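Long-range contacts in accelerated cell death 11 (Arabidopsis thaliana, PDB 4NTG), which moves ceramide-1-phosphate and phytoceramide-1-phosphate selectively between membranes, and requires a phosphate in the lipid headgroup: residues P46-L51 against D110-L115; I53-A58 against L154-L159; G124-K129 against P160-L165. The protein carries 1 engineered substitution. All coordinates share one frame; numbering follows the deposited sequence.

Contact 1: residues P46-L51 against D110-L115; sequences PLFGCL and DMVKVL. With 1PZ ((2S,3R,4E)-2-(dodecanoylamino)-3-hydroxyoctadec-4-en-1-yl dihydrogen phosphate), chain C.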
loop_
_atom_site.group_PDB
_atom_site.type_symbol
_atom_site.label_atom_id
_atom_site.label_comp_id
_atom_site.label_asym_id
_atom_site.label_seq_id
_atom_site.Cartn_x
_atom_site.Cartn_y
_atom_site.Cartn_z
ATOM N N PRO A 46 -9.251 -0.118 3.867
ATOM C CA PRO A 46 -10.621 0.052 3.353
ATOM C C PRO A 46 -10.738 0.510 1.890
ATOM O O PRO A 46 -11.793 0.282 1.281
ATOM C CB PRO A 46 -11.239 1.103 4.294
ATOM C CG PRO A 46 -10.116 1.621 5.155
ATOM C CD PRO A 46 -9.048 0.577 5.156
ATOM N N LEU A 47 -9.694 1.130 1.335
ATOM C CA LEU A 47 -9.747 1.600 -0.050
ATOM C C LEU A 47 -10.013 0.436 -0.986
ATOM O O LEU A 47 -10.862 0.528 -1.877
ATOM C CB LEU A 47 -8.457 2.312 -0.447
ATOM C CG LEU A 47 -8.172 3.641 0.248
ATOM C CD1 LEU A 47 -6.750 4.102 -0.039
ATOM C CD2 LEU A 47 -9.160 4.712 -0.190
ATOM N N PHE A 48 -9.299 -0.663 -0.772
ATOM C CA PHE A 48 -9.494 -1.868 -1.568
ATOM C C PHE A 48 -10.932 -2.385 -1.472
ATOM O O PHE A 48 -11.459 -2.931 -2.441
ATOM C CB PHE A 48 -8.496 -2.945 -1.161
ATOM C CG PHE A 48 -7.055 -2.563 -1.388
ATOM C CD1 PHE A 48 -6.564 -2.388 -2.670
ATOM C CD2 PHE A 48 -6.184 -2.397 -0.312
ATOM C CE1 PHE A 48 -5.220 -2.050 -2.880
ATOM C CE2 PHE A 48 -4.849 -2.061 -0.512
ATOM C CZ PHE A 48 -4.370 -1.886 -1.794
ATOM N N GLY A 49 -11.576 -2.194 -0.322
ATOM C CA GLY A 49 -12.988 -2.528 -0.192
ATOM C C GLY A 49 -13.889 -1.669 -1.071
ATOM O O GLY A 49 -14.837 -2.155 -1.696
ATOM N N CYS A 50 -13.567 -0.384 -1.142
ATOM C CA CYS A 50 -14.327 0.561 -1.949
ATOM C C CYS A 50 -14.237 0.325 -3.462
ATOM O O CYS A 50 -14.859 1.051 -4.247
ATOM C CB CYS A 50 -13.865 1.982 -1.627
ATOM S SG CYS A 50 -14.136 2.431 0.101
ATOM N N LEU A 51 -13.468 -0.675 -3.880
ATOM C CA LEU A 51 -13.298 -0.911 -5.308
ATOM C C LEU A 51 -14.182 -2.061 -5.840
ATOM O O LEU A 51 -13.925 -2.591 -6.924
ATOM C CB LEU A 51 -11.825 -1.135 -5.647
ATOM C CG LEU A 51 -10.861 -0.013 -5.255
ATOM C CD1 LEU A 51 -9.443 -0.323 -5.709
ATOM C CD2 LEU A 51 -11.310 1.311 -5.832
ATOM N N ASP A 110 2.423 1.393 -2.748
ATOM C CA ASP A 110 2.685 1.836 -4.119
ATOM C C ASP A 110 1.430 1.756 -5.012
ATOM O O ASP A 110 1.090 2.730 -5.708
ATOM C CB ASP A 110 3.817 1.012 -4.728
ATOM C CG ASP A 110 4.679 1.818 -5.670
ATOM O OD1 ASP A 110 4.510 3.051 -5.711
ATOM O OD2 ASP A 110 5.535 1.232 -6.360
ATOM N N MET A 111 0.747 0.606 -4.975
ATOM C CA MET A 111 -0.521 0.413 -5.680
ATOM C C MET A 111 -1.474 1.590 -5.485
ATOM O O MET A 111 -1.925 2.197 -6.451
ATOM C CB MET A 111 -1.217 -0.856 -5.193
ATOM C CG MET A 111 -2.602 -1.065 -5.818
ATOM S SD MET A 111 -2.435 -1.296 -7.596
ATOM C CE MET A 111 -4.117 -1.137 -8.163
ATOM N N VAL A 112 -1.766 1.909 -4.228
ATOM C CA VAL A 112 -2.663 3.014 -3.897
ATOM C C VAL A 112 -2.130 4.352 -4.422
ATOM O O VAL A 112 -2.872 5.144 -5.014
ATOM C CB VAL A 112 -2.904 3.092 -2.381
ATOM C CG1 VAL A 112 -3.493 4.466 -1.998
ATOM C CG2 VAL A 112 -3.798 1.930 -1.950
ATOM N N LYS A 113 -0.837 4.577 -4.213
ATOM C CA LYS A 113 -0.176 5.780 -4.687
ATOM C C LYS A 113 -0.366 5.985 -6.202
ATOM O O LYS A 113 -0.751 7.081 -6.631
ATOM C CB LYS A 113 1.313 5.750 -4.302
ATOM C CG LYS A 113 2.203 6.750 -5.068
ATOM C CD LYS A 113 3.639 6.772 -4.544
ATOM C CE LYS A 113 4.552 7.620 -5.438
ATOM N NZ LYS A 113 4.787 7.007 -6.790
ATOM N N VAL A 114 -0.123 4.939 -7.000
ATOM C CA VAL A 114 -0.234 5.047 -8.466
ATOM C C VAL A 114 -1.694 5.159 -8.884
ATOM O O VAL A 114 -2.032 5.944 -9.781
ATOM C CB VAL A 114 0.492 3.887 -9.214
ATOM C CG1 VAL A 114 0.271 3.975 -10.729
ATOM C CG2 VAL A 114 1.993 3.917 -8.921
ATOM N N LEU A 115 -2.558 4.386 -8.223
ATOM C CA LEU A 115 -4.007 4.542 -8.384
ATOM C C LEU A 115 -4.403 6.006 -8.161
ATOM O O LEU A 115 -5.096 6.596 -8.992
ATOM C CB LEU A 115 -4.773 3.639 -7.412
ATOM C CG LEU A 115 -6.290 3.684 -7.602
ATOM C CD1 LEU A 115 -6.634 3.082 -8.943
ATOM C CD2 LEU A 115 -7.055 2.956 -6.501
HETATM C CAS 1PZ C . -15.549 -14.065 -9.502
HETATM C CAF 1PZ C . -15.178 -13.191 -8.301
HETATM C CAG 1PZ C . -14.072 -12.210 -8.723
HETATM C CAH 1PZ C . -12.735 -12.623 -8.078
HETATM C CAI 1PZ C . -11.617 -11.674 -8.563
HETATM C CAJ 1PZ C . -10.434 -11.742 -7.598
HETATM C CAK 1PZ C . -10.066 -10.308 -7.186
HETATM C CAL 1PZ C . -8.533 -10.190 -7.106
HETATM C CAM 1PZ C . -8.003 -10.695 -5.746
HETATM C CAN 1PZ C . -6.531 -10.200 -5.666
HETATM C CAO 1PZ C . -5.828 -10.912 -4.504
HETATM C CAP 1PZ C . -4.366 -11.202 -4.963
HETATM C CAQ 1PZ C . -3.396 -10.853 -3.821
HETATM C CAE 1PZ C . -2.175 -11.733 -3.954
HETATM C CAD 1PZ C . -1.900 -12.698 -2.990
HETATM C CAC 1PZ C . -0.508 -13.359 -2.937
HETATM O OAR 1PZ C . -0.250 -14.003 -4.139
HETATM C CAB 1PZ C . 0.503 -12.254 -2.723
HETATM C CAA 1PZ C . 1.771 -12.842 -2.147
HETATM O OBB 1PZ C . 1.602 -13.260 -0.799
HETATM P PAX 1PZ C . 2.449 -14.490 -0.261
HETATM O OAZ 1PZ C . 1.627 -15.018 0.849
HETATM O OBA 1PZ C . 3.757 -13.919 0.425
HETATM O OAY 1PZ C . 2.747 -15.505 -1.309
HETATM N NAW 1PZ C . -0.035 -11.259 -1.838
HETATM C CAU 1PZ C . 0.148 -9.914 -2.094
HETATM O OAV 1PZ C . 0.951 -9.397 -3.056
HETATM C CAT 1PZ C . -0.663 -8.978 -1.170
HETATM C CBC 1PZ C . -0.998 -7.701 -1.985
HETATM C CBD 1PZ C . -2.385 -7.260 -1.574
HETATM C CBE 1PZ C . -2.858 -6.053 -2.437
HETATM C CBF 1PZ C . -2.921 -6.473 -3.917
HETATM C CBG 1PZ C . -4.374 -6.378 -4.436
HETATM C CBH 1PZ C . -4.580 -4.993 -5.064
HETATM C CBI 1PZ C . -5.289 -5.159 -6.415
HETATM C CBJ 1PZ C . -5.888 -3.803 -6.757
HETATM C CBK 1PZ C . -6.845 -3.930 -7.939
HETATM C CBL 1PZ C . -7.699 -2.683 -7.972
#
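The Phe48 ring, pushed out from the end of helix 34-49, meets Met111 with its edge: CE1 lies 4.1 Å from Met111 CG, which sits near the plane of the ring. Val112 CG2 and the acyl-chain carbon CBH of the bound ceramide-1-phosphate both approach this ring obliquely, and the ring of Tyr62 meets it at about 55° between planes. This is the interior of the all-helical GLTP fold, where helix 98-120 and the end of helix 34-49 together line part of the hydrophobic pocket for the lipid tail.

Everything that crosses is apolar. Leu47 and Val112 cross at about a right angle, with Leu47 CD1 3.8 Å from Val112 CG1. That methyl meets Leu47 alone among the facing side chains, while Val112 CG2 sits between Leu47 CD1 and Phe48 CZ, 3.9 Å from the latter. Leu51, just past the helix, and Leu115, one turn beyond Met111, reach toward each other tip to tip. Beyond the two segments, Val112 also packs on Tyr183 of helix 173-199, while Met111 and Leu115 touch Ser135 of helix 129-139, so the contact lies deep among several helices.

In Met111, CG anti to the backbone N (chi1 176°) faces Phe48, and the bend at chi2 (64°) turns the sulfur and methyl toward the lipid. The acyl chain ends between two of these side chains: Leu51 CD1 is 3.7 Å from its last carbon, CBL, and Met111 CE lies 3.5 Å from CBJ.

Contact 2: residues I53-A58 against L154-L159; sequences IAFKFA and LGMYAL. With 1PZ ((2S,3R,4E)-2-(dodecanoylamino)-3-hydroxyoctadec-4-en-1-yl dihydrogen phosphate), chain C.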
loop_
_atom_site.group_PDB
_atom_site.type_symbol
_atom_site.label_atom_id
_atom_site.label_comp_id
_atom_site.label_asym_id
_atom_site.label_seq_id
_atom_site.Cartn_x
_atom_site.Cartn_y
_atom_site.Cartn_z
ATOM N N ILE A 53 -17.110 -5.582 -5.018
ATOM C CA ILE A 53 -17.201 -6.821 -4.241
ATOM C C ILE A 53 -16.133 -7.851 -4.626
ATOM O O ILE A 53 -15.670 -8.628 -3.785
ATOM C CB ILE A 53 -18.623 -7.432 -4.324
ATOM C CG1 ILE A 53 -18.805 -8.520 -3.266
ATOM C CG2 ILE A 53 -18.908 -7.964 -5.737
ATOM C CD1 ILE A 53 -20.195 -9.101 -3.233
ATOM N N ALA A 54 -15.740 -7.854 -5.893
ATOM C CA ALA A 54 -14.662 -8.728 -6.314
ATOM C C ALA A 54 -13.368 -8.334 -5.592
ATOM O O ALA A 54 -12.605 -9.195 -5.144
ATOM C CB ALA A 54 -14.497 -8.680 -7.823
ATOM N N PHE A 55 -13.141 -7.031 -5.456
ATOM C CA PHE A 55 -11.912 -6.529 -4.835
ATOM C C PHE A 55 -11.876 -6.555 -3.298
ATOM O O PHE A 55 -10.874 -6.171 -2.687
ATOM C CB PHE A 55 -11.570 -5.141 -5.393
ATOM C CG PHE A 55 -11.005 -5.200 -6.778
ATOM C CD1 PHE A 55 -10.062 -6.179 -7.101
ATOM C CD2 PHE A 55 -11.445 -4.341 -7.773
ATOM C CE1 PHE A 55 -9.539 -6.281 -8.388
ATOM C CE2 PHE A 55 -10.920 -4.433 -9.064
ATOM C CZ PHE A 55 -9.967 -5.403 -9.367
ATOM N N LYS A 56 -12.967 -7.009 -2.686
ATOM C CA LYS A 56 -12.981 -7.304 -1.260
ATOM C C LYS A 56 -11.951 -8.406 -0.978
ATOM O O LYS A 56 -11.312 -8.415 0.087
ATOM C CB LYS A 56 -14.376 -7.772 -0.839
ATOM C CG LYS A 56 -14.546 -8.011 0.646
ATOM C CD LYS A 56 -14.276 -6.745 1.449
ATOM C CE LYS A 56 -14.442 -7.028 2.939
ATOM N NZ LYS A 56 -14.342 -5.798 3.772
ATOM N N PHE A 57 -11.783 -9.315 -1.943
ATOM C CA PHE A 57 -10.781 -10.377 -1.848
ATOM C C PHE A 57 -9.345 -9.794 -1.925
ATOM O O PHE A 57 -8.441 -10.229 -1.199
ATOM C CB PHE A 57 -11.012 -11.455 -2.924
ATOM C CG PHE A 57 -12.389 -12.111 -2.871
ATOM C CD1 PHE A 57 -13.256 -11.906 -1.791
ATOM C CD2 PHE A 57 -12.813 -12.940 -3.907
ATOM C CE1 PHE A 57 -14.523 -12.503 -1.747
ATOM C CE2 PHE A 57 -14.078 -13.543 -3.871
ATOM C CZ PHE A 57 -14.932 -13.317 -2.784
ATOM N N ALA A 58 -9.139 -8.798 -2.785
ATOM C CA ALA A 58 -7.869 -8.073 -2.811
ATOM C C ALA A 58 -7.617 -7.381 -1.459
ATOM O O ALA A 58 -6.475 -7.309 -0.980
ATOM C CB ALA A 58 -7.837 -7.059 -3.954
ATOM N N LEU A 154 -10.629 -9.797 -14.003
ATOM C CA LEU A 154 -12.056 -10.016 -13.873
ATOM C C LEU A 154 -12.662 -9.044 -12.856
ATOM O O LEU A 154 -13.785 -8.545 -13.046
ATOM C CB LEU A 154 -12.306 -11.459 -13.456
ATOM C CG LEU A 154 -13.730 -11.777 -13.032
ATOM C CD1 LEU A 154 -14.670 -11.589 -14.201
ATOM C CD2 LEU A 154 -13.789 -13.192 -12.513
ATOM N N GLY A 155 -11.912 -8.758 -11.786
ATOM C CA GLY A 155 -12.384 -7.863 -10.739
ATOM C C GLY A 155 -12.704 -6.479 -11.269
ATOM O O GLY A 155 -13.593 -5.797 -10.742
ATOM N N MET A 156 -11.991 -6.076 -12.325
ATOM C CA MET A 156 -12.192 -4.763 -12.930
ATOM C C MET A 156 -13.644 -4.540 -13.355
ATOM O O MET A 156 -14.123 -3.402 -13.369
ATOM C CB MET A 156 -11.234 -4.550 -14.108
ATOM C CG MET A 156 -9.765 -4.564 -13.717
ATOM S SD MET A 156 -9.291 -3.282 -12.523
ATOM C CE MET A 156 -7.531 -3.672 -12.371
ATOM N N TYR A 157 -14.355 -5.629 -13.642
ATOM C CA TYR A 157 -15.735 -5.537 -14.110
ATOM C C TYR A 157 -16.754 -5.124 -13.031
ATOM O O TYR A 157 -17.924 -4.912 -13.338
ATOM C CB TYR A 157 -16.144 -6.837 -14.836
ATOM C CG TYR A 157 -15.442 -6.989 -16.175
ATOM C CD1 TYR A 157 -15.913 -6.327 -17.304
ATOM C CD2 TYR A 157 -14.292 -7.765 -16.304
ATOM C CE1 TYR A 157 -15.268 -6.436 -18.528
ATOM C CE2 TYR A 157 -13.638 -7.878 -17.518
ATOM C CZ TYR A 157 -14.136 -7.216 -18.631
ATOM O OH TYR A 157 -13.508 -7.324 -19.854
ATOM N N ALA A 158 -16.303 -4.993 -11.781
ATOM C CA ALA A 158 -17.187 -4.643 -10.667
ATOM C C ALA A 158 -16.811 -3.295 -10.079
ATOM O O ALA A 158 -17.270 -2.925 -8.998
ATOM C CB ALA A 158 -17.151 -5.719 -9.583
ATOM N N LEU A 159 -15.969 -2.559 -10.790
ATOM C CA LEU A 159 -15.531 -1.257 -10.306
ATOM C C LEU A 159 -16.697 -0.283 -10.168
ATOM O O LEU A 159 -17.532 -0.199 -11.063
ATOM C CB LEU A 159 -14.481 -0.679 -11.242
ATOM C CG LEU A 159 -13.084 -1.251 -11.036
ATOM C CD1 LEU A 159 -12.137 -0.666 -12.059
ATOM C CD2 LEU A 159 -12.611 -0.951 -9.626
HETATM C CAS 1PZ C . -15.549 -14.065 -9.502
HETATM C CAF 1PZ C . -15.178 -13.191 -8.301
HETATM C CAG 1PZ C . -14.072 -12.210 -8.723
HETATM C CAH 1PZ C . -12.735 -12.623 -8.078
HETATM C CAI 1PZ C . -11.617 -11.674 -8.563
HETATM C CAJ 1PZ C . -10.434 -11.742 -7.598
HETATM C CAK 1PZ C . -10.066 -10.308 -7.186
HETATM C CAL 1PZ C . -8.533 -10.190 -7.106
HETATM C CAM 1PZ C . -8.003 -10.695 -5.746
HETATM C CAN 1PZ C . -6.531 -10.200 -5.666
HETATM C CAO 1PZ C . -5.828 -10.912 -4.504
HETATM C CAP 1PZ C . -4.366 -11.202 -4.963
HETATM C CAQ 1PZ C . -3.396 -10.853 -3.821
HETATM C CAE 1PZ C . -2.175 -11.733 -3.954
HETATM C CAD 1PZ C . -1.900 -12.698 -2.990
HETATM C CAC 1PZ C . -0.508 -13.359 -2.937
HETATM O OAR 1PZ C . -0.250 -14.003 -4.139
HETATM C CAB 1PZ C . 0.503 -12.254 -2.723
HETATM C CAA 1PZ C . 1.771 -12.842 -2.147
HETATM O OBB 1PZ C . 1.602 -13.260 -0.799
HETATM P PAX 1PZ C . 2.449 -14.490 -0.261
HETATM O OAZ 1PZ C . 1.627 -15.018 0.849
HETATM O OBA 1PZ C . 3.757 -13.919 0.425
HETATM O OAY 1PZ C . 2.747 -15.505 -1.309
HETATM N NAW 1PZ C . -0.035 -11.259 -1.838
HETATM C CAU 1PZ C . 0.148 -9.914 -2.094
HETATM O OAV 1PZ C . 0.951 -9.397 -3.056
HETATM C CAT 1PZ C . -0.663 -8.978 -1.170
HETATM C CBC 1PZ C . -0.998 -7.701 -1.985
HETATM C CBD 1PZ C . -2.385 -7.260 -1.574
HETATM C CBE 1PZ C . -2.858 -6.053 -2.437
HETATM C CBF 1PZ C . -2.921 -6.473 -3.917
HETATM C CBG 1PZ C . -4.374 -6.378 -4.436
HETATM C CBH 1PZ C . -4.580 -4.993 -5.064
HETATM C CBI 1PZ C . -5.289 -5.159 -6.415
HETATM C CBJ 1PZ C . -5.888 -3.803 -6.757
HETATM C CBK 1PZ C . -6.845 -3.930 -7.939
HETATM C CBL 1PZ C . -7.699 -2.683 -7.972
#
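Ala54 and Gly155 mark the closest approach of the two backbones, their CA atoms 5.1 Å apart. Ala54 belongs to the turn leading into helix 56-72, where Phe57 N bonds weakly to Ala54 O. Gly155 lies near the end of helix 146-155, and its carbonyl accepts from Ala158 N. Ala54 CB is 3.7 Å from Gly155 CA, and Ala158 CB packs on the same methyl.

Phe55 does most of the touching. A glycine at 155 lets its ring lie against the backbone there: Gly155 CA sits 4.2 Å from the ring centroid and 28° off the normal, a CH-pi contact over the face. On the opposite face lies the end of the lipid's acyl chain, CBL being 3.7 Å above the plane, over the centre. Two side chains close in at the edge. Leu159 CD2 is 3.9 Å from Phe55 CE2, and Met156 SD makes a Met-aromatic contact, 5.0 Å from the centroid. Met156 reaches there by a bend at chi2 (-60°), and it also packs on Ala132 and Thr133 of helix 129-139.

The sphingoid chain passes nearby, its terminal carbon CAS 3.6 Å from Leu154 CD2. An aromatic ring held between a glycine backbone and an acyl-chain end thus forms part of the wall of the hydrophobic lipid pocket of the GLTP fold.

Contact 3: residues G124-K129 against P160-L165; sequences GDNSLK and PTRAHL
This is an N-terminal helix cap supplied partly by a neighbouring loop: Asn126, in the loop before helix 129-139, binds the first backbone N-H groups of helix 162-168. Its main-chain O accepts from Arg162 N at 2.8 Å in a nearly straight bond (175°), with the donor above the carbonyl plane. Its side chain takes the next residue, OD1 accepting from Ala163 N at 2.9 Å in the carbonyl plane. With CG anti to the backbone N (chi1 -157°), the amide extends to the helix, and its ND2 end lies over Thr161, 3.6 Å from Thr161 CB. The helix adds a cap of its own: Thr161 is the N-cap residue, its OG1 accepting from His164 N at 3.0 Å.

The loop is shaped from within. Asp125 OD1 accepts from Ser127 N, an Asx turn, and Ser127 OG in turn takes a weak bond from Lys129 N where helix 129-139 begins. A water links Leu128 N to Pro160 O across the contact. Arg162 stretches its chain from CG to NE past the loop backbone, with CD 3.4 Å from Asp125 O; the guanidinium is held farther on, by Ile119 O at NH1 and by a salt bridge from NH2 to Glu173.

The apolar part comes from Leu128. Its CD1 meets Leu165 CD2 at 3.6 Å, the two side chains crossing at about a right angle, and the same methyl packs on the Pro160 ring, CG being 4.1 Å away. Ile119 of helix 98-120 touches both leucines.

One asparagine therefore satisfies two N-H groups that the first turn of a helix cannot pair within itself, and its partly negative oxygens would probably suit the positive end of the helix dipole.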
loop_
_atom_site.group_PDB
_atom_site.type_symbol
_atom_site.label_atom_id
_atom_site.label_comp_id
_atom_site.label_asym_id
_atom_site.label_seq_id
_atom_site.Cartn_x
_atom_site.Cartn_y
_atom_site.Cartn_z
ATOM N N GLY A 124 -12.679 14.150 -14.787
ATOM C CA GLY A 124 -13.679 14.207 -15.839
ATOM C C GLY A 124 -14.067 12.851 -16.407
ATOM O O GLY A 124 -15.092 12.727 -17.080
ATOM N N ASP A 125 -13.241 11.838 -16.163
ATOM C CA ASP A 125 -13.596 10.463 -16.506
ATOM C C ASP A 125 -14.235 9.815 -15.270
ATOM O O ASP A 125 -13.567 9.630 -14.242
ATOM C CB ASP A 125 -12.348 9.689 -16.955
ATOM C CG ASP A 125 -12.637 8.229 -17.292
ATOM O OD1 ASP A 125 -13.810 7.891 -17.557
ATOM O OD2 ASP A 125 -11.686 7.411 -17.304
ATOM N N ASN A 126 -15.524 9.487 -15.362
ATOM C CA ASN A 126 -16.242 8.874 -14.242
ATOM C C ASN A 126 -16.005 7.365 -14.112
ATOM O O ASN A 126 -16.549 6.719 -13.214
ATOM C CB ASN A 126 -17.744 9.166 -14.327
ATOM C CG ASN A 126 -18.444 9.061 -12.968
ATOM O OD1 ASN A 126 -17.822 9.252 -11.922
ATOM N ND2 ASN A 126 -19.744 8.764 -12.983
ATOM N N SER A 127 -15.196 6.799 -15.001
ATOM C CA SER A 127 -14.904 5.366 -14.946
ATOM C C SER A 127 -13.548 5.131 -14.268
ATOM O O SER A 127 -12.616 5.929 -14.409
ATOM C CB SER A 127 -14.946 4.759 -16.353
ATOM O OG SER A 127 -14.427 3.442 -16.381
ATOM N N LEU A 128 -13.449 4.054 -13.500
ATOM C CA LEU A 128 -12.208 3.747 -12.788
ATOM C C LEU A 128 -11.330 2.702 -13.506
ATOM O O LEU A 128 -10.193 2.453 -13.092
ATOM C CB LEU A 128 -12.517 3.307 -11.358
ATOM C CG LEU A 128 -12.843 4.466 -10.416
ATOM C CD1 LEU A 128 -13.146 4.001 -8.981
ATOM C CD2 LEU A 128 -11.706 5.460 -10.431
ATOM N N LYS A 129 -11.859 2.111 -14.583
ATOM C CA LYS A 129 -11.177 1.030 -15.280
ATOM C C LYS A 129 -9.743 1.388 -15.704
ATOM O O LYS A 129 -8.805 0.647 -15.382
ATOM C CB LYS A 129 -12.005 0.531 -16.479
ATOM C CG LYS A 129 -11.547 -0.821 -17.046
ATOM C CD LYS A 129 -12.508 -1.347 -18.127
ATOM C CE LYS A 129 -11.916 -2.511 -18.939
ATOM N NZ LYS A 129 -10.710 -2.119 -19.743
ATOM N N PRO A 160 -16.744 0.465 -9.046
ATOM C CA PRO A 160 -17.728 1.551 -8.900
ATOM C C PRO A 160 -17.358 2.697 -9.835
ATOM O O PRO A 160 -16.246 2.701 -10.360
ATOM C CB PRO A 160 -17.514 2.016 -7.455
ATOM C CG PRO A 160 -16.043 1.743 -7.204
ATOM C CD PRO A 160 -15.786 0.426 -7.914
ATOM N N THR A 161 -18.252 3.662 -10.028
ATOM C CA THR A 161 -17.856 4.892 -10.702
ATOM C C THR A 161 -16.898 5.675 -9.814
ATOM O O THR A 161 -16.823 5.448 -8.598
ATOM C CB THR A 161 -19.060 5.806 -11.018
ATOM O OG1 THR A 161 -19.689 6.208 -9.794
ATOM C CG2 THR A 161 -20.078 5.097 -11.915
ATOM N N ARG A 162 -16.198 6.616 -10.433
ATOM C CA ARG A 162 -15.318 7.552 -9.739
ATOM C C ARG A 162 -16.066 8.356 -8.677
ATOM O O ARG A 162 -15.617 8.457 -7.533
ATOM C CB ARG A 162 -14.678 8.500 -10.763
ATOM C CG ARG A 162 -13.702 9.521 -10.187
ATOM C CD ARG A 162 -13.686 10.788 -11.035
ATOM N NE ARG A 162 -12.687 11.752 -10.571
ATOM C CZ ARG A 162 -11.411 11.714 -10.933
ATOM N NH1 ARG A 162 -10.996 10.763 -11.758
ATOM N NH2 ARG A 162 -10.555 12.617 -10.470
ATOM N N ALA A 163 -17.210 8.918 -9.058
ATOM C CA ALA A 163 -18.044 9.699 -8.142
ATOM C C ALA A 163 -18.517 8.850 -6.964
ATOM O O ALA A 163 -18.644 9.341 -5.836
ATOM C CB ALA A 163 -19.233 10.263 -8.888
ATOM N N HIS A 164 -18.790 7.571 -7.229
ATOM C CA HIS A 164 -19.312 6.683 -6.188
ATOM C C HIS A 164 -18.226 6.343 -5.161
ATOM O O HIS A 164 -18.460 6.412 -3.936
ATOM C CB HIS A 164 -19.897 5.414 -6.800
ATOM C CG HIS A 164 -20.702 4.595 -5.846
ATOM N ND1 HIS A 164 -20.887 3.237 -6.005
ATOM C CD2 HIS A 164 -21.381 4.942 -4.725
ATOM C CE1 HIS A 164 -21.643 2.780 -5.022
ATOM N NE2 HIS A 164 -21.954 3.797 -4.232
ATOM N N LEU A 165 -17.050 5.967 -5.669
ATOM C CA LEU A 165 -15.862 5.809 -4.829
ATOM C C LEU A 165 -15.740 7.008 -3.883
ATOM O O LEU A 165 -15.679 6.853 -2.653
ATOM C CB LEU A 165 -14.611 5.695 -5.696
ATOM C CG LEU A 165 -13.290 5.579 -4.935
ATOM C CD1 LEU A 165 -13.343 4.357 -4.095
ATOM C CD2 LEU A 165 -12.096 5.494 -5.871
HETATM O O HOH W 1 -15.451 2.593 -12.968
#

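How the contacts relate
The three contacts form a triangle, each touching the other two, with centres about 12 Å (1 and 2), 13 Å (1 and 3) and 14 Å (2 and 3) apart. Contacts 1 and 2 both touch the ceramide-1-phosphate at its acyl-chain end, and they meet where Phe48 O is 3.7 Å from Phe55 CB. Contact 3 stands back from the ligand, the Leu128 side chain being about 8 Å from it. Leu159 joins contacts 2 and 3, its CD1 3.8 Å from Leu128 C, while Leu165 CD1 reaches contact 1 at Cys50 CB, 3.5 Å away. The phosphate lies elsewhere, with Lys65, Arg100, Arg104 and His144 hydrogen-bonded to the lipid.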